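Local coordinates for protein putative fimbrium tip subunit Fim1C (Bacteroides ovatus, PDB 4EPS) that probably forms part of the tip of fimbriae, the surface filaments that mediate bacterial adhesion and biofilm formation, at residues S168-F173 with G259-V264; E183-V188 with H328-H333; D272-D277 with P421-T426; V164-T169 with A189-V194. All blocks are in the same frame, centred on the assembly; numbering follows the deposited sequence.

Interaction 1 of 4, residues S168-F173 with G259-V264; sequences STRYIF and GGYKEV
Parallel β-sheet pairing joins S168-Y171 to Y261-V264 within the fimbrillin-like part of the chain, and it offers a worked example of how parallel strands pair. S168 N donates to G260 O and S168 O accepts from K262 N, flanking Y261. R170 does the same around E263: its N meets K262 O at 2.8 Å, and its O takes V264 N at 2.8 Å. The bond from I172 N to V264 O extends the pairing by one more step.

One face of the sheet carries S168, R170, Y261 and E263. Here the extended R170 chain runs beside E263, NH1 lying 3.4 Å from E263 OE2 in a weak salt bridge, with the guanidinium and carboxylate planes 85° apart. The same OE2 receives the Y261 hydroxyl, OH to OE2 2.7 Å, on its anti side, which should steady the carboxylate.

On the face of T169, Y171, K262 and V264, the K262 chain turns at its last torsion (chi4 -67°), delivering NZ to T169 OG1 at 2.7 Å. A glycerol, probably from the crystallisation liquor, also bonds that hydroxyl. Farther along, V264 CG2 makes a CH-pi contact over the Y171 ring, 3.8 Å from its centroid and shifted toward CD2 and CE2.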
loop_
_atom_site.group_PDB
_atom_site.type_symbol
_atom_site.label_atom_id
_atom_site.label_comp_id
_atom_site.label_asym_id
_atom_site.label_seq_id
_atom_site.Cartn_x
_atom_site.Cartn_y
_atom_site.Cartn_z
ATOM N N SER A 168 -1.220 -13.652 -15.555
ATOM C CA SER A 168 0.040 -13.357 -14.868
ATOM C C SER A 168 -0.202 -12.172 -13.947
ATOM O O SER A 168 -1.148 -11.414 -14.162
ATOM C CB SER A 168 1.185 -13.098 -15.844
ATOM O OG SER A 168 0.954 -11.983 -16.693
ATOM N N THR A 169 0.608 -12.042 -12.894
ATOM C CA THR A 169 0.400 -10.962 -11.932
ATOM C C THR A 169 1.702 -10.270 -11.582
ATOM O O THR A 169 2.600 -10.887 -11.021
ATOM C CB THR A 169 -0.253 -11.497 -10.647
ATOM O OG1 THR A 169 -1.452 -12.167 -10.982
ATOM C CG2 THR A 169 -0.566 -10.353 -9.611
ATOM N N ARG A 170 1.798 -8.992 -11.906
ATOM C CA ARG A 170 2.947 -8.227 -11.460
ATOM C C ARG A 170 2.708 -7.848 -9.988
ATOM O O ARG A 170 1.620 -7.385 -9.639
ATOM C CB ARG A 170 3.163 -6.981 -12.323
ATOM C CG ARG A 170 4.193 -6.040 -11.705
ATOM C CD ARG A 170 4.276 -4.735 -12.416
ATOM N NE ARG A 170 5.413 -3.962 -11.912
ATOM C CZ ARG A 170 5.683 -2.720 -12.295
ATOM N NH1 ARG A 170 4.886 -2.096 -13.154
ATOM N NH2 ARG A 170 6.738 -2.084 -11.804
ATOM N N TYR A 171 3.709 -8.071 -9.135
ATOM C CA TYR A 171 3.658 -7.630 -7.744
ATOM C C TYR A 171 4.525 -6.405 -7.592
ATOM O O TYR A 171 5.703 -6.438 -7.935
ATOM C CB TYR A 171 4.151 -8.724 -6.768
ATOM C CG TYR A 171 3.138 -9.806 -6.506
ATOM C CD1 TYR A 171 2.917 -10.820 -7.436
ATOM C CD2 TYR A 171 2.381 -9.811 -5.337
ATOM C CE1 TYR A 171 1.955 -11.800 -7.219
ATOM C CE2 TYR A 171 1.421 -10.797 -5.105
ATOM C CZ TYR A 171 1.225 -11.799 -6.048
ATOM O OH TYR A 171 0.284 -12.776 -5.872
ATOM N N ILE A 172 3.945 -5.318 -7.120
ATOM C CA ILE A 172 4.723 -4.135 -6.735
ATOM C C ILE A 172 4.890 -4.305 -5.215
ATOM O O ILE A 172 3.949 -4.060 -4.461
ATOM C CB ILE A 172 4.040 -2.812 -7.150
ATOM C CG1 ILE A 172 3.917 -2.718 -8.710
ATOM C CG2 ILE A 172 4.778 -1.588 -6.559
ATOM C CD1 ILE A 172 2.758 -1.817 -9.204
ATOM N N PHE A 173 6.047 -4.792 -4.787
ATOM C CA PHE A 173 6.296 -5.005 -3.358
ATOM C C PHE A 173 6.620 -3.691 -2.690
ATOM O O PHE A 173 7.414 -2.898 -3.221
ATOM C CB PHE A 173 7.430 -6.004 -3.147
ATOM C CG PHE A 173 7.058 -7.405 -3.571
ATOM C CD1 PHE A 173 5.932 -8.030 -3.050
ATOM C CD2 PHE A 173 7.848 -8.103 -4.480
ATOM C CE1 PHE A 173 5.606 -9.332 -3.426
ATOM C CE2 PHE A 173 7.541 -9.423 -4.827
ATOM C CZ PHE A 173 6.432 -10.026 -4.295
ATOM N N GLY A 259 -8.260 -13.053 -17.936
ATOM C CA GLY A 259 -7.809 -11.677 -17.752
ATOM C C GLY A 259 -6.393 -11.338 -18.151
ATOM O O GLY A 259 -6.054 -10.157 -18.219
ATOM N N GLY A 260 -5.580 -12.346 -18.441
ATOM C CA GLY A 260 -4.209 -12.119 -18.860
ATOM C C GLY A 260 -3.403 -11.400 -17.787
ATOM O O GLY A 260 -3.517 -11.716 -16.599
ATOM N N TYR A 261 -2.622 -10.408 -18.194
ATOM C CA TYR A 261 -1.733 -9.686 -17.270
ATOM C C TYR A 261 -2.481 -8.714 -16.352
ATOM O O TYR A 261 -3.327 -7.929 -16.800
ATOM C CB TYR A 261 -0.683 -8.926 -18.081
ATOM C CG TYR A 261 0.238 -8.033 -17.276
ATOM C CD1 TYR A 261 1.360 -8.554 -16.637
ATOM C CD2 TYR A 261 0.014 -6.657 -17.194
ATOM C CE1 TYR A 261 2.246 -7.727 -15.944
ATOM C CE2 TYR A 261 0.894 -5.822 -16.508
ATOM C CZ TYR A 261 2.030 -6.356 -15.926
ATOM O OH TYR A 261 2.910 -5.526 -15.290
ATOM N N LYS A 262 -2.125 -8.726 -15.054
ATOM C CA LYS A 262 -2.714 -7.752 -14.130
ATOM C C LYS A 262 -1.630 -7.324 -13.132
ATOM O O LYS A 262 -0.596 -7.995 -13.038
ATOM C CB LYS A 262 -3.972 -8.292 -13.420
ATOM C CG LYS A 262 -3.681 -9.264 -12.270
ATOM C CD LYS A 262 -4.984 -9.731 -11.622
ATOM C CE LYS A 262 -4.776 -10.317 -10.242
ATOM N NZ LYS A 262 -4.019 -11.599 -10.284
ATOM N N GLU A 263 -1.855 -6.207 -12.412
ATOM C CA GLU A 263 -0.869 -5.720 -11.435
ATOM C C GLU A 263 -1.495 -5.576 -10.064
ATOM O O GLU A 263 -2.655 -5.157 -9.949
ATOM C CB GLU A 263 -0.305 -4.342 -11.860
ATOM C CG GLU A 263 0.341 -4.287 -13.241
ATOM C CD GLU A 263 1.169 -3.041 -13.529
ATOM O OE1 GLU A 263 1.069 -2.062 -12.752
ATOM O OE2 GLU A 263 1.973 -3.072 -14.492
ATOM N N VAL A 264 -0.736 -5.930 -9.016
ATOM C CA VAL A 264 -1.181 -5.768 -7.633
ATOM C C VAL A 264 -0.059 -5.134 -6.799
ATOM O O VAL A 264 1.101 -5.141 -7.193
ATOM C CB VAL A 264 -1.655 -7.102 -6.951
ATOM C CG1 VAL A 264 -2.799 -7.784 -7.713
ATOM C CG2 VAL A 264 -0.489 -8.071 -6.723
#

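Interaction 2 of 4, residues E183-V188 with H328-H333; sequences EETPYV and HPNCVH
H333 and E183 supply the direct hydrogen bond of this contact, in which a loop residue just ahead of strand 334-338 reaches the chain leading into strand 187-190. H333 NE2 donates to E183 OE1 at 2.8 Å, with an N-H...O angle of 157°. The acceptor lies near the imidazole plane and offers its anti lone pair, while the carboxylate stands almost perpendicular to the ring. E183 CG sits between its backbone N and carbonyl carbon (chi1 71°), and from there the extended chain carries the carboxylate to the imidazole edge.

Aromatic contact comes next. Y187 turns its edge toward the face of H333 in a T-shaped pair, centroids 5.2 Å apart and planes at 77°, with Y187 CD2 3.7 Å from H333 CE1. The F173 ring meets both.

Apolar contact is modest: V332 CG2 lies 3.8 Å from E183 CA and also sits above one face of the H333 ring, toward its rim.

A water adds a polar link between the backbones. It accepts from T185 N at 3.2 Å and donates to N330 O at 3.0 Å, tying T185, in the loop ahead of strand 187-190, to the type I turn H328-C331.

On its other side, H333 ND1 is hydrogen-bonded to F510 OXT, the C-terminal carboxylate. An imidazole held between two carboxylates has both nitrogens engaged and its rotation fixed, and such surroundings would probably stabilise a positively charged ring that joins the fimbrillin-like part to the chain's end.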
loop_
_atom_site.group_PDB
_atom_site.type_symbol
_atom_site.label_atom_id
_atom_site.label_comp_id
_atom_site.label_asym_id
_atom_site.label_seq_id
_atom_site.Cartn_x
_atom_site.Cartn_y
_atom_site.Cartn_z
ATOM N N GLU A 183 13.753 -1.913 -7.667
ATOM C CA GLU A 183 13.945 -3.150 -8.420
ATOM C C GLU A 183 14.493 -2.826 -9.813
ATOM O O GLU A 183 14.420 -1.676 -10.234
ATOM C CB GLU A 183 12.675 -4.009 -8.485
ATOM C CG GLU A 183 11.571 -3.450 -9.351
ATOM C CD GLU A 183 10.251 -4.180 -9.260
ATOM O OE1 GLU A 183 10.159 -5.222 -8.565
ATOM O OE2 GLU A 183 9.282 -3.668 -9.858
ATOM N N GLU A 184 15.014 -3.844 -10.507
ATOM C CA GLU A 184 15.595 -3.681 -11.843
ATOM C C GLU A 184 14.551 -3.835 -12.941
ATOM O O GLU A 184 14.621 -3.135 -13.958
ATOM C CB GLU A 184 16.726 -4.696 -12.057
ATOM C CG GLU A 184 17.926 -4.471 -11.154
ATOM C CD GLU A 184 18.634 -3.132 -11.288
ATOM O OE1 GLU A 184 18.936 -2.721 -12.431
ATOM O OE2 GLU A 184 18.904 -2.506 -10.237
ATOM N N THR A 185 13.577 -4.730 -12.747
ATOM C CA THR A 185 12.541 -4.999 -13.741
ATOM C C THR A 185 11.272 -5.456 -13.018
ATOM O O THR A 185 11.384 -5.883 -11.864
ATOM C CB THR A 185 13.106 -6.092 -14.727
ATOM O OG1 THR A 185 12.370 -6.107 -15.947
ATOM C CG2 THR A 185 13.128 -7.483 -14.138
ATOM N N PRO A 186 10.074 -5.436 -13.653
ATOM C CA PRO A 186 8.877 -5.889 -12.932
ATOM C C PRO A 186 8.981 -7.329 -12.433
ATOM O O PRO A 186 9.578 -8.204 -13.079
ATOM C CB PRO A 186 7.758 -5.753 -13.980
ATOM C CG PRO A 186 8.225 -4.629 -14.860
ATOM C CD PRO A 186 9.712 -4.897 -14.986
ATOM N N TYR A 187 8.453 -7.545 -11.232
ATOM C CA TYR A 187 8.370 -8.874 -10.623
ATOM C C TYR A 187 7.050 -9.446 -11.065
ATOM O O TYR A 187 6.026 -8.872 -10.725
ATOM C CB TYR A 187 8.441 -8.757 -9.081
ATOM C CG TYR A 187 8.330 -10.105 -8.403
ATOM C CD1 TYR A 187 7.083 -10.678 -8.143
ATOM C CD2 TYR A 187 9.472 -10.818 -8.039
ATOM C CE1 TYR A 187 6.976 -11.919 -7.518
ATOM C CE2 TYR A 187 9.378 -12.070 -7.428
ATOM C CZ TYR A 187 8.129 -12.614 -7.172
ATOM O OH TYR A 187 8.046 -13.840 -6.577
ATOM N N VAL A 188 7.048 -10.575 -11.800
ATOM C CA VAL A 188 5.794 -11.111 -12.336
ATOM C C VAL A 188 5.629 -12.582 -12.023
ATOM O O VAL A 188 6.472 -13.394 -12.391
ATOM C CB VAL A 188 5.675 -10.870 -13.888
ATOM C CG1 VAL A 188 4.314 -11.341 -14.414
ATOM C CG2 VAL A 188 5.906 -9.397 -14.251
ATOM N N HIS A 328 21.439 -13.412 -11.362
ATOM C CA HIS A 328 20.018 -13.168 -11.118
ATOM C C HIS A 328 19.856 -11.731 -10.665
ATOM O O HIS A 328 19.465 -11.495 -9.514
ATOM C CB HIS A 328 19.459 -14.175 -10.078
ATOM C CG HIS A 328 19.518 -15.597 -10.533
ATOM N ND1 HIS A 328 20.559 -16.434 -10.153
ATOM C CD2 HIS A 328 18.695 -16.274 -11.367
ATOM C CE1 HIS A 328 20.322 -17.598 -10.746
ATOM N NE2 HIS A 328 19.215 -17.554 -11.493
ATOM N N PRO A 329 20.154 -10.742 -11.559
ATOM C CA PRO A 329 20.114 -9.322 -11.145
ATOM C C PRO A 329 18.748 -8.814 -10.710
ATOM O O PRO A 329 18.663 -7.761 -10.082
ATOM C CB PRO A 329 20.577 -8.575 -12.412
ATOM C CG PRO A 329 20.264 -9.518 -13.543
ATOM C CD PRO A 329 20.590 -10.862 -12.973
ATOM N N ASN A 330 17.691 -9.552 -11.042
ATOM C CA ASN A 330 16.351 -9.119 -10.685
ATOM C C ASN A 330 15.945 -9.604 -9.269
ATOM O O ASN A 330 14.950 -9.128 -8.731
ATOM C CB ASN A 330 15.351 -9.592 -11.758
ATOM C CG ASN A 330 15.794 -9.286 -13.192
ATOM O OD1 ASN A 330 16.380 -8.235 -13.492
ATOM N ND2 ASN A 330 15.495 -10.183 -14.124
ATOM N N CYS A 331 16.738 -10.493 -8.637
ATOM C CA CYS A 331 16.396 -11.018 -7.295
ATOM C C CYS A 331 16.852 -10.082 -6.170
ATOM O O CYS A 331 17.806 -10.352 -5.458
ATOM C CB CYS A 331 16.946 -12.436 -7.141
ATOM S SG CYS A 331 16.169 -13.638 -8.261
ATOM N N VAL A 332 16.143 -8.959 -6.027
ATOM C CA VAL A 332 16.479 -7.875 -5.082
ATOM C C VAL A 332 15.367 -7.662 -4.051
ATOM O O VAL A 332 15.358 -6.632 -3.387
ATOM C CB VAL A 332 16.724 -6.566 -5.911
ATOM C CG1 VAL A 332 17.921 -6.738 -6.865
ATOM C CG2 VAL A 332 15.461 -6.149 -6.693
ATOM N N HIS A 333 14.423 -8.618 -3.924
ATOM C CA HIS A 333 13.270 -8.454 -3.028
ATOM C C HIS A 333 13.428 -9.176 -1.692
ATOM O O HIS A 333 12.923 -8.699 -0.675
ATOM C CB HIS A 333 11.987 -8.943 -3.722
ATOM C CG HIS A 333 11.783 -8.295 -5.055
ATOM N ND1 HIS A 333 12.162 -8.922 -6.227
ATOM C CD2 HIS A 333 11.304 -7.063 -5.348
ATOM C CE1 HIS A 333 11.878 -8.068 -7.200
ATOM N NE2 HIS A 333 11.357 -6.936 -6.717
HETATM O O HOH W 1 14.019 -6.797 -10.300
#

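Interaction 3 of 4, residues D272-D277 with P421-T426; sequences DYYYAD and PSPSIT
T426 grips the carbonyl oxygen of P423 twice, and both residues face Y274 across this contact. T426 OG1 donates to P423 O at 2.8 Å and lies in the carbonyl plane, while T426 N closes the type I turn P423-T426 on the same oxygen at 3.1 Å. With OG1 between the backbone N and the carbonyl carbon (chi1 73°), the hydroxyl is folded back onto its own turn. The methyl CG2, anti to the carbonyl carbon, faces Y274.

Y274 reaches both turn residues tip to tip. Its CE2 is 3.7 Å from P423 CG, with P423 CD near the ring plane at the edge, and its OH comes within 3.2 Å of T426 CG2. The polar partner of that hydroxyl lies elsewhere, in a hydrogen bond with Y187 OH.

Past the strand, A276 O touches P423 CG at 3.3 Å. A water donates to this oxygen at 2.6 Å and to P421 O at 2.8 Å, bridging two carbonyls that could not bond each other.

The contact thus sets the loop between helices 408-419 and 434-438 against strand 273-275 of an antiparallel sheet. I294 of the adjoining strand 293-300 touches both Y274 and P423, the C-terminal F510 packs on Y274 and T426, and Y273 meets helix 446-458.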
loop_
_atom_site.group_PDB
_atom_site.type_symbol
_atom_site.label_atom_id
_atom_site.label_comp_id
_atom_site.label_asym_id
_atom_site.label_seq_id
_atom_site.Cartn_x
_atom_site.Cartn_y
_atom_site.Cartn_z
ATOM N N ASP A 272 5.500 -14.137 5.066
ATOM C CA ASP A 272 4.566 -14.268 3.946
ATOM C C ASP A 272 4.724 -15.650 3.269
ATOM O O ASP A 272 5.832 -16.200 3.247
ATOM C CB ASP A 272 4.769 -13.171 2.905
ATOM C CG ASP A 272 4.272 -11.778 3.291
ATOM O OD1 ASP A 272 3.627 -11.639 4.380
ATOM O OD2 ASP A 272 4.521 -10.837 2.521
ATOM N N TYR A 273 3.628 -16.201 2.740
ATOM C CA TYR A 273 3.628 -17.516 2.061
ATOM C C TYR A 273 4.063 -17.337 0.608
ATOM O O TYR A 273 3.549 -16.460 -0.094
ATOM C CB TYR A 273 2.219 -18.188 2.146
ATOM C CG TYR A 273 1.791 -18.428 3.578
ATOM C CD1 TYR A 273 2.206 -19.569 4.268
ATOM C CD2 TYR A 273 0.949 -17.530 4.236
ATOM C CE1 TYR A 273 1.814 -19.794 5.589
ATOM C CE2 TYR A 273 0.574 -17.729 5.566
ATOM C CZ TYR A 273 0.990 -18.872 6.231
ATOM O OH TYR A 273 0.613 -19.075 7.535
ATOM N N TYR A 274 5.002 -18.173 0.157
ATOM C CA TYR A 274 5.592 -18.106 -1.177
ATOM C C TYR A 274 5.196 -19.324 -2.000
ATOM O O TYR A 274 5.270 -20.459 -1.523
ATOM C CB TYR A 274 7.141 -18.006 -1.065
ATOM C CG TYR A 274 7.761 -17.501 -2.353
ATOM C CD1 TYR A 274 7.773 -16.143 -2.658
ATOM C CD2 TYR A 274 8.323 -18.387 -3.276
ATOM C CE1 TYR A 274 8.353 -15.673 -3.834
ATOM C CE2 TYR A 274 8.903 -17.927 -4.457
ATOM C CZ TYR A 274 8.915 -16.569 -4.730
ATOM O OH TYR A 274 9.456 -16.108 -5.901
ATOM N N TYR A 275 4.757 -19.088 -3.241
ATOM C CA TYR A 275 4.202 -20.149 -4.090
ATOM C C TYR A 275 5.050 -20.466 -5.333
ATOM O O TYR A 275 5.891 -19.680 -5.734
ATOM C CB TYR A 275 2.748 -19.769 -4.491
ATOM C CG TYR A 275 1.832 -19.866 -3.290
ATOM C CD1 TYR A 275 1.735 -18.817 -2.372
ATOM C CD2 TYR A 275 1.123 -21.042 -3.019
ATOM C CE1 TYR A 275 1.006 -18.953 -1.189
ATOM C CE2 TYR A 275 0.351 -21.169 -1.859
ATOM C CZ TYR A 275 0.296 -20.121 -0.949
ATOM O OH TYR A 275 -0.433 -20.252 0.208
ATOM N N ALA A 276 4.809 -21.644 -5.934
ATOM C CA ALA A 276 5.526 -22.169 -7.100
ATOM C C ALA A 276 5.517 -21.215 -8.315
ATOM O O ALA A 276 6.462 -21.234 -9.108
ATOM C CB ALA A 276 4.959 -23.525 -7.491
ATOM N N ASP A 277 4.498 -20.351 -8.442
ATOM C CA ASP A 277 4.439 -19.419 -9.576
ATOM C C ASP A 277 5.122 -18.078 -9.224
ATOM O O ASP A 277 5.194 -17.174 -10.067
ATOM C CB ASP A 277 2.962 -19.200 -9.997
ATOM C CG ASP A 277 2.091 -18.506 -8.951
ATOM O OD1 ASP A 277 2.498 -18.468 -7.753
ATOM O OD2 ASP A 277 0.973 -18.071 -9.306
ATOM N N PRO A 421 9.098 -27.077 -6.641
ATOM C CA PRO A 421 9.841 -26.406 -7.710
ATOM C C PRO A 421 9.860 -24.901 -7.552
ATOM O O PRO A 421 8.820 -24.247 -7.378
ATOM C CB PRO A 421 9.118 -26.845 -9.007
ATOM C CG PRO A 421 7.810 -27.368 -8.570
ATOM C CD PRO A 421 7.988 -27.899 -7.187
ATOM N N SER A 422 11.069 -24.360 -7.623
ATOM C CA SER A 422 11.304 -22.929 -7.519
ATOM C C SER A 422 10.853 -22.218 -8.821
ATOM O O SER A 422 11.045 -22.755 -9.925
ATOM C CB SER A 422 12.782 -22.653 -7.239
ATOM O OG SER A 422 13.601 -23.136 -8.290
ATOM N N PRO A 423 10.300 -20.996 -8.717
ATOM C CA PRO A 423 9.900 -20.260 -9.941
ATOM C C PRO A 423 11.127 -19.915 -10.791
ATOM O O PRO A 423 12.212 -19.705 -10.250
ATOM C CB PRO A 423 9.254 -18.972 -9.388
ATOM C CG PRO A 423 8.911 -19.272 -7.955
ATOM C CD PRO A 423 9.978 -20.233 -7.492
ATOM N N SER A 424 10.951 -19.796 -12.123
ATOM C CA SER A 424 12.052 -19.474 -13.055
ATOM C C SER A 424 12.671 -18.101 -12.778
ATOM O O SER A 424 13.845 -17.878 -13.082
ATOM C CB SER A 424 11.528 -19.509 -14.501
ATOM O OG SER A 424 10.506 -18.531 -14.675
ATOM N N ILE A 425 11.901 -17.184 -12.181
ATOM C CA ILE A 425 12.376 -15.825 -11.881
ATOM C C ILE A 425 13.274 -15.766 -10.625
ATOM O O ILE A 425 13.814 -14.707 -10.329
ATOM C CB ILE A 425 11.184 -14.850 -11.737
ATOM C CG1 ILE A 425 10.194 -15.307 -10.618
ATOM C CG2 ILE A 425 10.491 -14.670 -13.129
ATOM C CD1 ILE A 425 9.141 -14.294 -10.221
ATOM N N THR A 426 13.411 -16.867 -9.901
ATOM C CA THR A 426 14.238 -16.904 -8.673
ATOM C C THR A 426 15.627 -17.496 -8.929
ATOM O O THR A 426 15.923 -17.977 -10.024
ATOM C CB THR A 426 13.518 -17.726 -7.566
ATOM O OG1 THR A 426 13.555 -19.129 -7.886
ATOM C CG2 THR A 426 12.094 -17.236 -7.302
HETATM O O HOH W 2 7.675 -23.464 -9.860
#

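Interaction 4 of 4, residues V164-T169 with A189-V194; sequences VKLPST and AMSVDV
Peptide carbonyls are the flat groups that matter where P167 and T169 meet A189 and S191. S191 OG lies in the carbonyl plane of P167 and donates to its O at 3.1 Å. T169 N likewise approaches A189 O in the carbonyl plane, at 2.9 Å, whereas in the return bond A189 N is tilted 34° from the carbonyl plane of T169, 2.8 Å from its O. These two reciprocal bonds make T169 and A189 a hydrogen-bonded antiparallel pair.

Beyond this pair the strands part, and the P167 carbonyl becomes the main polar link. S191 OG is anti to its own carbonyl carbon, beside the backbone N (chi1 -66°), an orientation that directs hydroxyl and amide to the same region. A water completes the link, donating to P167 O at 2.7 Å and accepting from S191 N at 2.8 Å. P167 O therefore receives both the serine hydroxyl and the water.

Apolar contact follows at the far end. L166 and V194 reach toward each other tip to tip, the leucine CD1 meeting both valine methyls, CG2 at 3.7 Å and CG1 at 3.8 Å. Nearer the pair, S168 CB faces CG of selenomethionine M190 at 4.1 Å.

The contact lies where the long strand 148-174 is interrupted around L166 and P167 and strand 187-190 gives way to loop. Y234 of strand 229-234 touches L166, P167, S191 and V194 alike, Y218 of strand 217-222 touches L166 and V194, and strand 261-267 pairs along the other side of strand 148-174.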
loop_
_atom_site.group_PDB
_atom_site.type_symbol
_atom_site.label_atom_id
_atom_site.label_comp_id
_atom_site.label_asym_id
_atom_site.label_seq_id
_atom_site.Cartn_x
_atom_site.Cartn_y
_atom_site.Cartn_z
ATOM N N VAL A 164 -1.475 -17.229 -27.336
ATOM C CA VAL A 164 -2.121 -17.514 -26.050
ATOM C C VAL A 164 -1.482 -16.634 -24.970
ATOM O O VAL A 164 -0.268 -16.667 -24.790
ATOM C CB VAL A 164 -2.077 -19.016 -25.631
ATOM C CG1 VAL A 164 -2.911 -19.253 -24.364
ATOM C CG2 VAL A 164 -2.521 -19.941 -26.764
ATOM N N LYS A 165 -2.317 -15.888 -24.231
ATOM C CA LYS A 165 -1.877 -15.072 -23.097
ATOM C C LYS A 165 -2.482 -15.660 -21.819
ATOM O O LYS A 165 -3.674 -15.475 -21.555
ATOM C CB LYS A 165 -2.306 -13.595 -23.296
ATOM C CG LYS A 165 -1.775 -12.648 -22.213
ATOM C CD LYS A 165 -0.291 -12.433 -22.370
ATOM C CE LYS A 165 0.208 -11.367 -21.431
ATOM N NZ LYS A 165 1.683 -11.372 -21.422
ATOM N N LEU A 166 -1.668 -16.382 -21.029
ATOM C CA LEU A 166 -2.167 -16.957 -19.783
ATOM C C LEU A 166 -2.212 -15.862 -18.675
ATOM O O LEU A 166 -1.571 -14.822 -18.825
ATOM C CB LEU A 166 -1.307 -18.153 -19.346
ATOM C CG LEU A 166 -1.294 -19.369 -20.310
ATOM C CD1 LEU A 166 -0.342 -20.439 -19.766
ATOM C CD2 LEU A 166 -2.703 -19.922 -20.540
ATOM N N PRO A 167 -2.973 -16.052 -17.583
ATOM C CA PRO A 167 -2.972 -15.027 -16.530
ATOM C C PRO A 167 -1.587 -14.888 -15.879
ATOM O O PRO A 167 -0.831 -15.854 -15.755
ATOM C CB PRO A 167 -3.996 -15.539 -15.507
ATOM C CG PRO A 167 -4.173 -16.966 -15.790
ATOM C CD PRO A 167 -3.853 -17.199 -17.230
ATOM N N SER A 168 -1.220 -13.652 -15.555
ATOM C CA SER A 168 0.040 -13.357 -14.868
ATOM C C SER A 168 -0.202 -12.172 -13.947
ATOM O O SER A 168 -1.148 -11.414 -14.162
ATOM C CB SER A 168 1.185 -13.098 -15.844
ATOM O OG SER A 168 0.954 -11.983 -16.693
ATOM N N THR A 169 0.608 -12.042 -12.894
ATOM C CA THR A 169 0.400 -10.962 -11.932
ATOM C C THR A 169 1.702 -10.270 -11.582
ATOM O O THR A 169 2.600 -10.887 -11.021
ATOM C CB THR A 169 -0.253 -11.497 -10.647
ATOM O OG1 THR A 169 -1.452 -12.167 -10.982
ATOM C CG2 THR A 169 -0.566 -10.353 -9.611
ATOM N N ALA A 189 4.520 -12.918 -11.385
ATOM C CA ALA A 189 4.124 -14.304 -11.106
ATOM C C ALA A 189 3.469 -14.846 -12.389
ATOM O O ALA A 189 2.527 -14.239 -12.879
ATOM C CB ALA A 189 3.131 -14.339 -9.947
HETATM N N MSE A 190 3.991 -15.924 -12.948
HETATM C CA MSE A 190 3.484 -16.486 -14.216
HETATM C C MSE A 190 3.031 -17.912 -14.028
HETATM O O MSE A 190 3.534 -18.614 -13.149
HETATM C CB MSE A 190 4.587 -16.409 -15.272
HETATM C CG MSE A 190 4.866 -14.979 -15.703
HETATM SE SE MSE A 190 6.415 -14.853 -16.784
HETATM C CE MSE A 190 7.892 -14.937 -15.340
ATOM N N SER A 191 2.092 -18.347 -14.864
ATOM C CA SER A 191 1.482 -19.670 -14.780
ATOM C C SER A 191 2.515 -20.790 -14.805
ATOM O O SER A 191 3.499 -20.720 -15.547
ATOM C CB SER A 191 0.481 -19.876 -15.925
ATOM O OG SER A 191 -0.620 -18.993 -15.768
ATOM N N VAL A 192 2.239 -21.839 -14.023
ATOM C CA VAL A 192 3.093 -23.018 -13.938
ATOM C C VAL A 192 2.335 -24.253 -14.418
ATOM O O VAL A 192 1.105 -24.213 -14.634
ATOM C CB VAL A 192 3.702 -23.227 -12.508
ATOM C CG1 VAL A 192 4.740 -22.159 -12.209
ATOM C CG2 VAL A 192 2.620 -23.262 -11.430
ATOM N N ASP A 193 3.090 -25.354 -14.581
ATOM C CA ASP A 193 2.593 -26.664 -15.035
ATOM C C ASP A 193 1.790 -26.469 -16.316
ATOM O O ASP A 193 0.629 -26.884 -16.397
ATOM C CB ASP A 193 1.745 -27.324 -13.931
ATOM C CG ASP A 193 2.514 -27.557 -12.643
ATOM O OD1 ASP A 193 3.667 -28.027 -12.721
ATOM O OD2 ASP A 193 1.953 -27.273 -11.558
ATOM N N VAL A 194 2.374 -25.715 -17.251
ATOM C CA VAL A 194 1.696 -25.355 -18.509
ATOM C C VAL A 194 1.882 -26.454 -19.549
ATOM O O VAL A 194 3.009 -26.819 -19.876
ATOM C CB VAL A 194 2.165 -23.972 -19.066
ATOM C CG1 VAL A 194 1.502 -23.661 -20.420
ATOM C CG2 VAL A 194 1.867 -22.862 -18.066
HETATM O O HOH W 3 1.376 -16.689 -17.012
#

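How the interactions relate
Strand 148-174 organises the group: interaction 1 pairs it with strand 261-267 and interaction 4 with strand 187-190, the two sharing S168 and T169 with centres about 11 Å apart. Interaction 2, about 14 Å from interaction 1, starts on the run into strand 187-190 and crosses to a loop much later in the chain. Interaction 3 joins 272-277 to 421-426, its centre about 13 Å from those of interactions 2 and 4. Along the chain, interaction 2 alternates with all three others, while interaction 3 opens only after 1 and 4 have closed. Together they connect the fimbrillin-like strands to the C-terminal part of this probable tip subunit.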